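P800 reaction center core protein (Heliobacterium modesticaldum, PDB 5V8K) forms the membrane-spanning core of a homodimeric photosynthetic reaction center, holding bacteriochlorophyll g and related pigments and contributing ligands to a [4Fe-4S] cluster. Local coordinates at residues Arg307-Glu312 against Phe402-Pro407; Lys415-Gly420 against Cys433-Val438. One frame throughout, in Å; residues are numbered along the deposited sequence.

How the interactions relate
Following the chain from its N terminus, interaction 1 brings the start of helix 311-344 against the loop that leaves helix 376-401, and so closes an excursion of 89 residues that is mostly helical. Interaction 2 opens eight residues later and closes a much shorter loop of 12 residues without regular structure, which leads to helix 437-447. The two closures are in series, neither nested nor crossed. They nevertheless touch: Lys404 O lies 2.9 Å from Lys417 N, a probable backbone hydrogen bond, and Ser403 packs on Leu437. Together they join the ends of helices 311-344, 376-401 and 437-447 through their linkers, and both reach the second subunit.

Interaction 1: Arg307-Glu312 against Phe402-Pro407; sequences RCYDHE and FSKVSP. With DGG (1-[glycerolylphosphonyl]-2-[8-(2-hexyl-cyclopropyl)-octanal-1-yl]-3-[hexadecanal-1-yl]-glycerol), chain B.
His311 and Pro407, with their CA atoms 5.6 Å apart, lie where the segments Cys308-His311 and Lys404-Pro407 run alongside each other in nearly the same direction, 11° apart. Both are linkers entering helices: a type I beta turn from Arg307 to Asp310 precedes helix 311-344, and the loop after helix 376-401 leads into helix 407-411, with Asp310 and Ser406 at the two N-cap positions. The imidazole of His311, its CG anti to the carbonyl carbon (chi1 -63°), has Pro407 CA over one face in a CH-pi contact, 4.0 Å from the ring centroid and 11° off the normal. Tyr309 O lies over the opposite face, offset toward the rim, while His311 CE1 comes to 3.2 Å from Ser406 O. Hydrogen bonds between NE2 and Thr410 OG1 and between ND1 and Gln314 OE1 fix the rotation of the ring. An alanine at His311 would probably open a gap above Pro407 CA and leave Thr410 and Gln314 without their imidazole partner. Earlier in both segments, the Val405 side chain crosses that of Tyr309 at about a right angle, and its CG2 branch approaches Tyr309 CD1 at 3.6 Å. The phenol end of Tyr309 reaches Lys404, whose chain bends at chi2, with Tyr309 OH 3.5 Å from Lys404 CE. On the lipid side the Arg307 guanidinium has O42 of the phospholipid DGG at its edge, in plane, and Arg307 NH1 is 3.4 Å from lipid C41. Ser406 OG hydrogen-bonds Glu548 of the second subunit, placing the loop at the dimer interface. Between the backbones a water accepts from Lys404 N at 2.9 Å and donates to Cys308 O at the same distance.

Interaction 2: Lys415-Gly420 against Cys433-Val438; sequences KAKRDG and CSISLV. With SF4 (iron/sulfur cluster), chain C.
The iron-sulfur loop of the reaction center, which carries the cluster ligands Cys424 and Cys433, is drawn together at its base by Lys417 and Gly420 on one side and Ile435 and Val438 on the other. Cys433 SG binds the cluster iron FE1, and the same segment then passes into helix 437-447. Gly420 O accepts from Val438 N at 2.9 Å, with an N-H...O angle of 154° and the donor nearly in line with the carbonyl. Gly420 O also sits against Val438 CB (3.4 Å) and Leu437 CB (3.7 Å). A water extends the clasp by one residue, donating to Asp419 O at 2.7 Å and accepting from Leu437 N at 3.1 Å. Ser436 is the N-cap of this helix, and its OG also hydrogen-bonds Phe422 O within the intervening loop. Nearer Cys433 along the segment, Lys417 reaches across to Ile435, its chain extended beyond CG and crossing that side chain obliquely. Lys417 NZ donates to Ile435 O at 2.8 Å, tilted 31° from the carbonyl plane, while Lys417 CE lies 4.1 Å from Ile435 CB. The ammonium also hydrogen-bonds Phe402 O and forms a salt bridge with Glu548 of the second subunit. Leu575 of that subunit packs on Cys433, consistent with a cluster held between the two chains, as in photosystem I. With two carbonyl oxygens and a carboxylate gathered round it, the buried Lys417 side chain is likely to stay protonated and to couple the base of the cluster loop electrostatically to the dimer interface.

Interaction 1: Arg307-Glu312 against Phe402-Pro407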
ATOM      1  N   ARG A 307     -29.441 -16.622 -18.924  1.00 63.81           N
ATOM      2  CA  ARG A 307     -29.017 -16.006 -17.675  1.00 61.27           C
ATOM      3  C   ARG A 307     -28.196 -14.750 -17.924  1.00 60.21           C
ATOM      4  O   ARG A 307     -28.260 -13.799 -17.135  1.00 58.98           O
ATOM      5  CB  ARG A 307     -28.211 -17.014 -16.847  1.00 60.38           C
ATOM      6  CG  ARG A 307     -29.052 -18.083 -16.230  1.00 61.09           C
ATOM      7  CD  ARG A 307     -28.227 -19.266 -15.780  1.00 60.78           C
ATOM      8  NE  ARG A 307     -29.037 -20.176 -14.985  1.00 63.73           N
ATOM      9  CZ  ARG A 307     -28.649 -21.378 -14.585  1.00 66.73           C
ATOM     10  NH1 ARG A 307     -27.445 -21.833 -14.911  1.00 67.81           N
ATOM     11  NH2 ARG A 307     -29.472 -22.127 -13.863  1.00 68.63           N
ATOM     12  N   CYS A 308     -27.387 -14.742 -18.987  1.00 60.47           N
ATOM     13  CA  CYS A 308     -26.587 -13.565 -19.306  1.00 60.66           C
ATOM     14  C   CYS A 308     -27.432 -12.373 -19.752  1.00 62.55           C
ATOM     15  O   CYS A 308     -26.875 -11.285 -19.943  1.00 60.70           O
ATOM     16  CB  CYS A 308     -25.569 -13.872 -20.396  1.00 59.07           C
ATOM     17  SG  CYS A 308     -24.252 -14.993 -19.918  1.00 60.44           S
ATOM     18  N   TYR A 309     -28.744 -12.548 -19.937  1.00 61.38           N
ATOM     19  CA  TYR A 309     -29.643 -11.436 -20.203  1.00 62.12           C
ATOM     20  C   TYR A 309     -30.679 -11.221 -19.113  1.00 61.73           C
ATOM     21  O   TYR A 309     -31.463 -10.273 -19.216  1.00 67.07           O
ATOM     22  CB  TYR A 309     -30.376 -11.636 -21.547  1.00 64.49           C
ATOM     23  CG  TYR A 309     -29.470 -11.447 -22.740  1.00 65.19           C
ATOM     24  CD1 TYR A 309     -29.254 -10.189 -23.276  1.00 65.43           C
ATOM     25  CD2 TYR A 309     -28.824 -12.530 -23.330  1.00 65.78           C
ATOM     26  CE1 TYR A 309     -28.418 -10.005 -24.375  1.00 66.25           C
ATOM     27  CE2 TYR A 309     -27.990 -12.361 -24.425  1.00 69.10           C
ATOM     28  CZ  TYR A 309     -27.786 -11.094 -24.938  1.00 72.69           C
ATOM     29  OH  TYR A 309     -26.959 -10.916 -26.026  1.00 76.44           O
ATOM     30  N   ASP A 310     -30.735 -12.060 -18.087  1.00 62.69           N
ATOM     31  CA  ASP A 310     -31.839 -12.016 -17.138  1.00 64.44           C
ATOM     32  C   ASP A 310     -31.393 -11.284 -15.874  1.00 60.83           C
ATOM     33  O   ASP A 310     -30.646 -11.834 -15.067  1.00 59.48           O
ATOM     34  CB  ASP A 310     -32.318 -13.433 -16.852  1.00 63.47           C
ATOM     35  CG  ASP A 310     -33.306 -13.503 -15.715  1.00 64.05           C
ATOM     36  OD1 ASP A 310     -33.525 -12.487 -15.032  1.00 65.32           O
ATOM     37  OD2 ASP A 310     -33.860 -14.596 -15.492  1.00 65.56           O
ATOM     38  N   HIS A 311     -31.887 -10.053 -15.694  1.00 55.24           N
ATOM     39  CA  HIS A 311     -31.405  -9.206 -14.604  1.00 53.57           C
ATOM     40  C   HIS A 311     -31.836  -9.714 -13.242  1.00 52.91           C
ATOM     41  O   HIS A 311     -31.114  -9.506 -12.257  1.00 51.31           O
ATOM     42  CB  HIS A 311     -31.883  -7.774 -14.757  1.00 54.04           C
ATOM     43  CG  HIS A 311     -31.371  -7.086 -15.983  1.00 57.66           C
ATOM     44  ND1 HIS A 311     -30.136  -7.353 -16.536  1.00 53.99           N
ATOM     45  CD2 HIS A 311     -31.928  -6.122 -16.750  1.00 55.97           C
ATOM     46  CE1 HIS A 311     -29.970  -6.596 -17.610  1.00 55.39           C
ATOM     47  NE2 HIS A 311     -31.040  -5.836 -17.752  1.00 56.14           N
ATOM     48  N   GLU A 312     -32.962 -10.407 -13.142  1.00 61.68           N
ATOM     49  CA  GLU A 312     -33.317 -10.938 -11.836  1.00 62.03           C
ATOM     50  C   GLU A 312     -32.418 -12.122 -11.465  1.00 60.25           C
ATOM     51  O   GLU A 312     -32.015 -12.250 -10.312  1.00 59.03           O
ATOM     52  CB  GLU A 312     -34.791 -11.313 -11.795  1.00 63.00           C
ATOM     53  CG  GLU A 312     -35.528 -10.782 -10.524  1.00 73.61           C
ATOM     54  CD  GLU A 312     -35.565  -9.211 -10.372  1.00 75.19           C
ATOM     55  OE1 GLU A 312     -35.269  -8.474 -11.357  1.00 77.44           O
ATOM     56  OE2 GLU A 312     -35.905  -8.715  -9.253  1.00 69.78           O
ATOM     57  N   PHE A 402     -22.138 -10.980 -16.252  1.00 50.32           N
ATOM     58  CA  PHE A 402     -22.344  -9.545 -16.398  1.00 50.34           C
ATOM     59  C   PHE A 402     -21.598  -8.907 -17.574  1.00 50.35           C
ATOM     60  O   PHE A 402     -21.577  -7.676 -17.678  1.00 50.25           O
ATOM     61  CB  PHE A 402     -21.917  -8.817 -15.116  1.00 48.98           C
ATOM     62  CG  PHE A 402     -22.865  -8.970 -13.947  1.00 50.44           C
ATOM     63  CD1 PHE A 402     -23.278 -10.220 -13.507  1.00 52.05           C
ATOM     64  CD2 PHE A 402     -23.268  -7.852 -13.229  1.00 49.04           C
ATOM     65  CE1 PHE A 402     -24.120 -10.337 -12.416  1.00 53.16           C
ATOM     66  CE2 PHE A 402     -24.092  -7.977 -12.134  1.00 49.29           C
ATOM     67  CZ  PHE A 402     -24.514  -9.220 -11.720  1.00 53.36           C
ATOM     68  N   SER A 403     -20.961  -9.684 -18.440  1.00 47.00           N
ATOM     69  CA  SER A 403     -20.002  -9.100 -19.371  1.00 50.39           C
ATOM     70  C   SER A 403     -20.622  -8.670 -20.695  1.00 51.40           C
ATOM     71  O   SER A 403     -19.983  -7.950 -21.459  1.00 48.29           O
ATOM     72  CB  SER A 403     -18.852 -10.085 -19.613  1.00 50.13           C
ATOM     73  OG  SER A 403     -17.993 -10.093 -18.477  1.00 49.66           O
ATOM     74  N   LYS A 404     -21.875  -9.019 -20.945  1.00 49.18           N
ATOM     75  CA  LYS A 404     -22.611  -8.515 -22.093  1.00 50.82           C
ATOM     76  C   LYS A 404     -23.646  -7.471 -21.677  1.00 51.40           C
ATOM     77  O   LYS A 404     -23.612  -6.331 -22.152  1.00 51.69           O
ATOM     78  CB  LYS A 404     -23.279  -9.686 -22.802  1.00 52.30           C
ATOM     79  CG  LYS A 404     -24.122  -9.298 -24.003  1.00 55.81           C
ATOM     80  CD  LYS A 404     -23.265  -8.871 -25.150  1.00 59.11           C
ATOM     81  CE  LYS A 404     -24.067  -8.956 -26.455  1.00 66.40           C
ATOM     82  NZ  LYS A 404     -23.193  -8.634 -27.592  1.00 69.16           N
ATOM     83  N   VAL A 405     -24.590  -7.847 -20.812  1.00 55.73           N
ATOM     84  CA  VAL A 405     -25.516  -6.888 -20.235  1.00 56.16           C
ATOM     85  C   VAL A 405     -25.599  -7.140 -18.738  1.00 57.21           C
ATOM     86  O   VAL A 405     -25.238  -8.209 -18.231  1.00 54.42           O
ATOM     87  CB  VAL A 405     -26.918  -6.930 -20.885  1.00 58.88           C
ATOM     88  CG1 VAL A 405     -26.842  -6.640 -22.371  1.00 59.49           C
ATOM     89  CG2 VAL A 405     -27.579  -8.266 -20.671  1.00 59.02           C
ATOM     90  N   SER A 406     -26.002  -6.106 -18.019  1.00 51.74           N
ATOM     91  CA  SER A 406     -26.154  -6.178 -16.580  1.00 52.31           C
ATOM     92  C   SER A 406     -27.241  -5.217 -16.169  1.00 51.80           C
ATOM     93  O   SER A 406     -27.708  -4.399 -16.991  1.00 52.91           O
ATOM     94  CB  SER A 406     -24.840  -5.847 -15.862  1.00 48.93           C
ATOM     95  OG  SER A 406     -24.591  -4.459 -15.944  1.00 50.04           O
ATOM     96  N   PRO A 407     -27.711  -5.273 -14.931  1.00 53.99           N
ATOM     97  CA  PRO A 407     -28.679  -4.270 -14.485  1.00 54.98           C
ATOM     98  C   PRO A 407     -28.132  -2.860 -14.629  1.00 57.31           C
ATOM     99  O   PRO A 407     -28.905  -1.932 -14.883  1.00 55.49           O
ATOM    100  CB  PRO A 407     -28.944  -4.651 -13.024  1.00 54.31           C
ATOM    101  CG  PRO A 407     -28.500  -6.074 -12.905  1.00 53.74           C
ATOM    102  CD  PRO A 407     -27.446  -6.296 -13.898  1.00 54.48           C
TER
HETATM  103  C16 DGG B1031     -10.797 -22.801  -6.238  1.00 73.56           C
HETATM  104  C15 DGG B1031     -11.652 -23.829  -5.559  1.00 74.25           C
HETATM  105  C14 DGG B1031     -12.490 -24.531  -6.597  1.00 75.19           C
HETATM  106  C13 DGG B1031     -13.938 -24.646  -6.183  1.00 73.55           C
HETATM  107  C12 DGG B1031     -14.234 -26.065  -5.754  1.00 75.61           C
HETATM  108  C11 DGG B1031     -15.454 -26.624  -6.443  1.00 74.09           C
HETATM  109  C10 DGG B1031     -16.456 -25.535  -6.717  1.00 74.55           C
HETATM  110  C9  DGG B1031     -17.711 -26.097  -7.350  1.00 76.52           C
HETATM  111  C8  DGG B1031     -18.765 -25.017  -7.571  1.00 79.07           C
HETATM  112  C7  DGG B1031     -19.911 -25.500  -8.445  1.00 81.91           C
HETATM  113  C6  DGG B1031     -19.524 -25.640  -9.916  1.00 77.23           C
HETATM  114  C5  DGG B1031     -19.451 -24.313 -10.639  1.00 79.37           C
HETATM  115  C4  DGG B1031     -19.285 -24.473 -12.135  1.00 77.76           C
HETATM  116  C3  DGG B1031     -20.234 -25.487 -12.756  1.00 80.49           C
HETATM  117  C2  DGG B1031     -20.115 -25.507 -14.284  1.00 85.78           C
HETATM  118  C1  DGG B1031     -21.238 -26.255 -14.957  1.00 96.31           C
HETATM  119  O1  DGG B1031     -22.134 -26.717 -14.321  1.00 99.34           O
HETATM  120  O17 DGG B1031     -21.293 -26.427 -16.396  1.00 97.86           O
HETATM  121  C17 DGG B1031     -22.425 -26.129 -17.223  1.00100.94           C
HETATM  122  C19 DGG B1031     -22.004 -25.516 -18.576  1.00102.46           C
HETATM  123  O19 DGG B1031     -21.246 -26.406 -19.401  1.00100.74           O
HETATM  124  C21 DGG B1031     -21.600 -27.811 -19.434  1.00102.41           C
HETATM  125  O21 DGG B1031     -22.681 -28.134 -19.856  1.00106.74           O
HETATM  126  C22 DGG B1031     -20.633 -28.889 -18.981  1.00 99.53           C
HETATM  127  C23 DGG B1031     -21.292 -30.227 -18.580  1.00 97.80           C
HETATM  128  C24 DGG B1031     -20.718 -30.900 -17.344  1.00 94.95           C
HETATM  129  C25 DGG B1031     -20.428 -29.877 -16.257  1.00 95.41           C
HETATM  130  C26 DGG B1031     -19.944 -30.549 -14.980  1.00 96.21           C
HETATM  131  C27 DGG B1031     -19.523 -29.553 -13.905  1.00 96.06           C
HETATM  132  C28 DGG B1031     -18.898 -30.249 -12.700  1.00 95.42           C
HETATM  133  C29 DGG B1031     -18.645 -29.284 -11.551  1.00 92.37           C
HETATM  134  C30 DGG B1031     -18.267 -29.976 -10.250  1.00 90.19           C
HETATM  135  C31 DGG B1031     -18.464 -29.024  -9.095  1.00 90.89           C
HETATM  136  C18 DGG B1031     -23.242 -25.039 -19.335  1.00109.49           C
HETATM  137  P   DGG B1031     -25.603 -24.199 -18.445  1.00111.05           P
HETATM  138  OP1 DGG B1031     -26.191 -25.308 -19.219  1.00115.13           O
HETATM  139  OP2 DGG B1031     -24.018 -24.283 -18.424  1.00112.91           O
HETATM  140  OP3 DGG B1031     -25.875 -22.795 -18.808  1.00105.32           O
HETATM  141  OP4 DGG B1031     -25.853 -24.524 -16.913  1.00108.96           O
HETATM  142  C40 DGG B1031     -26.737 -25.558 -16.506  1.00106.35           C
HETATM  143  C41 DGG B1031     -27.394 -25.180 -15.176  1.00104.17           C
HETATM  144  O42 DGG B1031     -26.395 -25.065 -14.183  1.00102.23           O
HETATM  145  C43 DGG B1031     -28.381 -26.237 -14.726  1.00103.36           C
HETATM  146  O44 DGG B1031     -28.825 -25.941 -13.404  1.00 98.19           O
HETATM  147  O   HOH W   1     -24.007 -10.634 -19.766  1.00 52.14           O

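Interaction 2: Lys415-Gly420 against Cys433-Val438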
ATOM      1  N   LYS A 415     -27.226  -0.535 -24.758  1.00 74.00           N
ATOM      2  CA  LYS A 415     -27.674  -1.786 -25.358  1.00 78.63           C
ATOM      3  C   LYS A 415     -26.868  -2.973 -24.823  1.00 78.77           C
ATOM      4  O   LYS A 415     -27.433  -4.008 -24.446  1.00 80.23           O
ATOM      5  CB  LYS A 415     -27.554  -1.673 -26.869  1.00 85.21           C
ATOM      6  CG  LYS A 415     -28.249  -2.777 -27.655  1.00 93.66           C
ATOM      7  CD  LYS A 415     -27.316  -3.965 -27.930  1.00 96.02           C
ATOM      8  CE  LYS A 415     -27.524  -4.506 -29.340  1.00 99.70           C
ATOM      9  NZ  LYS A 415     -28.860  -5.149 -29.538  1.00 99.96           N
ATOM     10  N   ALA A 416     -25.546  -2.830 -24.755  1.00 58.62           N
ATOM     11  CA  ALA A 416     -24.664  -3.920 -24.361  1.00 57.94           C
ATOM     12  C   ALA A 416     -23.239  -3.391 -24.264  1.00 57.42           C
ATOM     13  O   ALA A 416     -22.858  -2.465 -24.983  1.00 58.63           O
ATOM     14  CB  ALA A 416     -24.752  -5.072 -25.371  1.00 56.88           C
ATOM     15  N   LYS A 417     -22.456  -3.982 -23.365  1.00 53.72           N
ATOM     16  CA  LYS A 417     -21.020  -3.724 -23.351  1.00 50.73           C
ATOM     17  C   LYS A 417     -20.433  -4.141 -24.705  1.00 51.46           C
ATOM     18  O   LYS A 417     -20.795  -5.180 -25.240  1.00 52.32           O
ATOM     19  CB  LYS A 417     -20.391  -4.492 -22.207  1.00 49.10           C
ATOM     20  CG  LYS A 417     -20.860  -3.991 -20.846  1.00 48.36           C
ATOM     21  CD  LYS A 417     -20.379  -4.866 -19.724  1.00 47.00           C
ATOM     22  CE  LYS A 417     -21.026  -4.475 -18.401  1.00 46.57           C
ATOM     23  NZ  LYS A 417     -20.498  -5.223 -17.239  1.00 45.24           N
ATOM     24  N   ARG A 418     -19.589  -3.303 -25.304  1.00 58.59           N
ATOM     25  CA  ARG A 418     -19.157  -3.551 -26.681  1.00 62.62           C
ATOM     26  C   ARG A 418     -18.309  -4.823 -26.795  1.00 65.15           C
ATOM     27  O   ARG A 418     -18.535  -5.645 -27.685  1.00 66.22           O
ATOM     28  CB  ARG A 418     -18.400  -2.327 -27.207  1.00 70.39           C
ATOM     29  CG  ARG A 418     -17.329  -2.606 -28.293  1.00 78.74           C
ATOM     30  CD  ARG A 418     -16.437  -1.376 -28.584  1.00 79.53           C
ATOM     31  NE  ARG A 418     -15.980  -0.745 -27.340  1.00 78.01           N
ATOM     32  CZ  ARG A 418     -16.197   0.525 -26.997  1.00 82.15           C
ATOM     33  NH1 ARG A 418     -16.842   1.345 -27.818  1.00 87.91           N
ATOM     34  NH2 ARG A 418     -15.752   0.989 -25.837  1.00 80.02           N
ATOM     35  N   ASP A 419     -17.333  -5.012 -25.906  1.00 56.67           N
ATOM     36  CA  ASP A 419     -16.464  -6.180 -25.976  1.00 49.80           C
ATOM     37  C   ASP A 419     -15.984  -6.521 -24.575  1.00 48.07           C
ATOM     38  O   ASP A 419     -16.458  -5.965 -23.582  1.00 47.46           O
ATOM     39  CB  ASP A 419     -15.304  -5.926 -26.941  1.00 49.91           C
ATOM     40  CG  ASP A 419     -14.460  -4.745 -26.532  1.00 54.74           C
ATOM     41  OD1 ASP A 419     -14.234  -4.549 -25.326  1.00 55.69           O
ATOM     42  OD2 ASP A 419     -14.015  -4.002 -27.429  1.00 59.01           O
ATOM     43  N   GLY A 420     -15.022  -7.437 -24.499  1.00 46.40           N
ATOM     44  CA  GLY A 420     -14.493  -7.924 -23.260  1.00 46.80           C
ATOM     45  C   GLY A 420     -13.276  -7.215 -22.725  1.00 46.84           C
ATOM     46  O   GLY A 420     -12.797  -7.587 -21.645  1.00 44.00           O
ATOM     47  N   CYS A 433     -15.302   3.161 -15.064  1.00 40.84           N
ATOM     48  CA  CYS A 433     -14.137   2.320 -15.244  1.00 41.99           C
ATOM     49  C   CYS A 433     -14.368   0.890 -14.779  1.00 42.17           C
ATOM     50  O   CYS A 433     -14.905   0.649 -13.695  1.00 40.11           O
ATOM     51  CB  CYS A 433     -12.920   2.852 -14.490  1.00 41.22           C
ATOM     52  SG  CYS A 433     -13.013   4.374 -13.570  1.00 42.47           S
ATOM     53  N   SER A 434     -13.866  -0.048 -15.589  1.00 38.71           N
ATOM     54  CA  SER A 434     -13.671  -1.448 -15.235  1.00 41.96           C
ATOM     55  C   SER A 434     -14.962  -2.230 -15.055  1.00 42.96           C
ATOM     56  O   SER A 434     -15.084  -3.017 -14.115  1.00 40.97           O
ATOM     57  CB  SER A 434     -12.813  -1.569 -13.991  1.00 36.90           C
ATOM     58  OG  SER A 434     -11.482  -1.255 -14.300  1.00 38.35           O
ATOM     59  N   ILE A 435     -15.904  -2.044 -15.976  1.00 42.12           N
ATOM     60  CA  ILE A 435     -17.047  -2.932 -16.109  1.00 44.19           C
ATOM     61  C   ILE A 435     -16.847  -4.087 -17.107  1.00 47.43           C
ATOM     62  O   ILE A 435     -17.683  -5.013 -17.146  1.00 42.12           O
ATOM     63  CB  ILE A 435     -18.277  -2.086 -16.492  1.00 42.23           C
ATOM     64  CG1 ILE A 435     -18.057  -1.323 -17.813  1.00 43.04           C
ATOM     65  CG2 ILE A 435     -18.588  -1.091 -15.389  1.00 41.83           C
ATOM     66  CD1 ILE A 435     -19.298  -0.582 -18.329  1.00 47.00           C
ATOM     67  N   SER A 436     -15.751  -4.102 -17.871  1.00 41.15           N
ATOM     68  CA  SER A 436     -15.572  -5.153 -18.862  1.00 43.29           C
ATOM     69  C   SER A 436     -15.132  -6.477 -18.223  1.00 43.16           C
ATOM     70  O   SER A 436     -14.735  -6.555 -17.055  1.00 39.94           O
ATOM     71  CB  SER A 436     -14.536  -4.742 -19.906  1.00 42.03           C
ATOM     72  OG  SER A 436     -13.248  -4.768 -19.330  1.00 44.02           O
ATOM     73  N   LEU A 437     -15.208  -7.521 -19.046  1.00 42.70           N
ATOM     74  CA  LEU A 437     -14.831  -8.877 -18.664  1.00 42.56           C
ATOM     75  C   LEU A 437     -13.381  -8.945 -18.171  1.00 46.43           C
ATOM     76  O   LEU A 437     -13.110  -9.470 -17.074  1.00 41.51           O
ATOM     77  CB  LEU A 437     -15.090  -9.808 -19.866  1.00 43.57           C
ATOM     78  CG  LEU A 437     -14.759 -11.314 -19.937  1.00 54.77           C
ATOM     79  CD1 LEU A 437     -13.422 -11.473 -20.441  1.00 54.68           C
ATOM     80  CD2 LEU A 437     -14.752 -12.030 -18.626  1.00 53.48           C
ATOM     81  N   VAL A 438     -12.436  -8.364 -18.926  1.00 39.35           N
ATOM     82  CA  VAL A 438     -11.034  -8.497 -18.525  1.00 40.10           C
ATOM     83  C   VAL A 438     -10.764  -7.693 -17.245  1.00 39.89           C
ATOM     84  O   VAL A 438      -9.929  -8.081 -16.415  1.00 39.68           O
ATOM     85  CB  VAL A 438     -10.073  -8.117 -19.682  1.00 39.34           C
ATOM     86  CG1 VAL A 438      -9.950  -6.595 -19.879  1.00 38.53           C
ATOM     87  CG2 VAL A 438      -8.740  -8.722 -19.436  1.00 39.43           C
TER
HETATM   88 FE1  SF4 C1029     -12.121   6.056 -15.108  0.50 42.02          FE
HETATM   89 FE2  SF4 C1029     -11.758   5.963 -17.850  0.50 42.97          FE
HETATM   90 FE3  SF4 C1029      -9.827   7.103 -16.290  0.50 43.77          FE
HETATM   91 FE4  SF4 C1029     -12.286   8.345 -16.591  0.50 42.34          FE
HETATM   92  S1  SF4 C1029     -10.701   7.903 -18.278  0.50 38.20           S
HETATM   93  S2  SF4 C1029     -11.150   8.052 -14.628  0.50 38.44           S
HETATM   94  S3  SF4 C1029     -13.707   6.604 -16.697  0.50 42.64           S
HETATM   95  S4  SF4 C1029     -10.462   4.923 -16.278  0.50 40.30           S
HETATM   96  O   HOH W   2     -17.290  -7.186 -21.331  1.00 44.78           O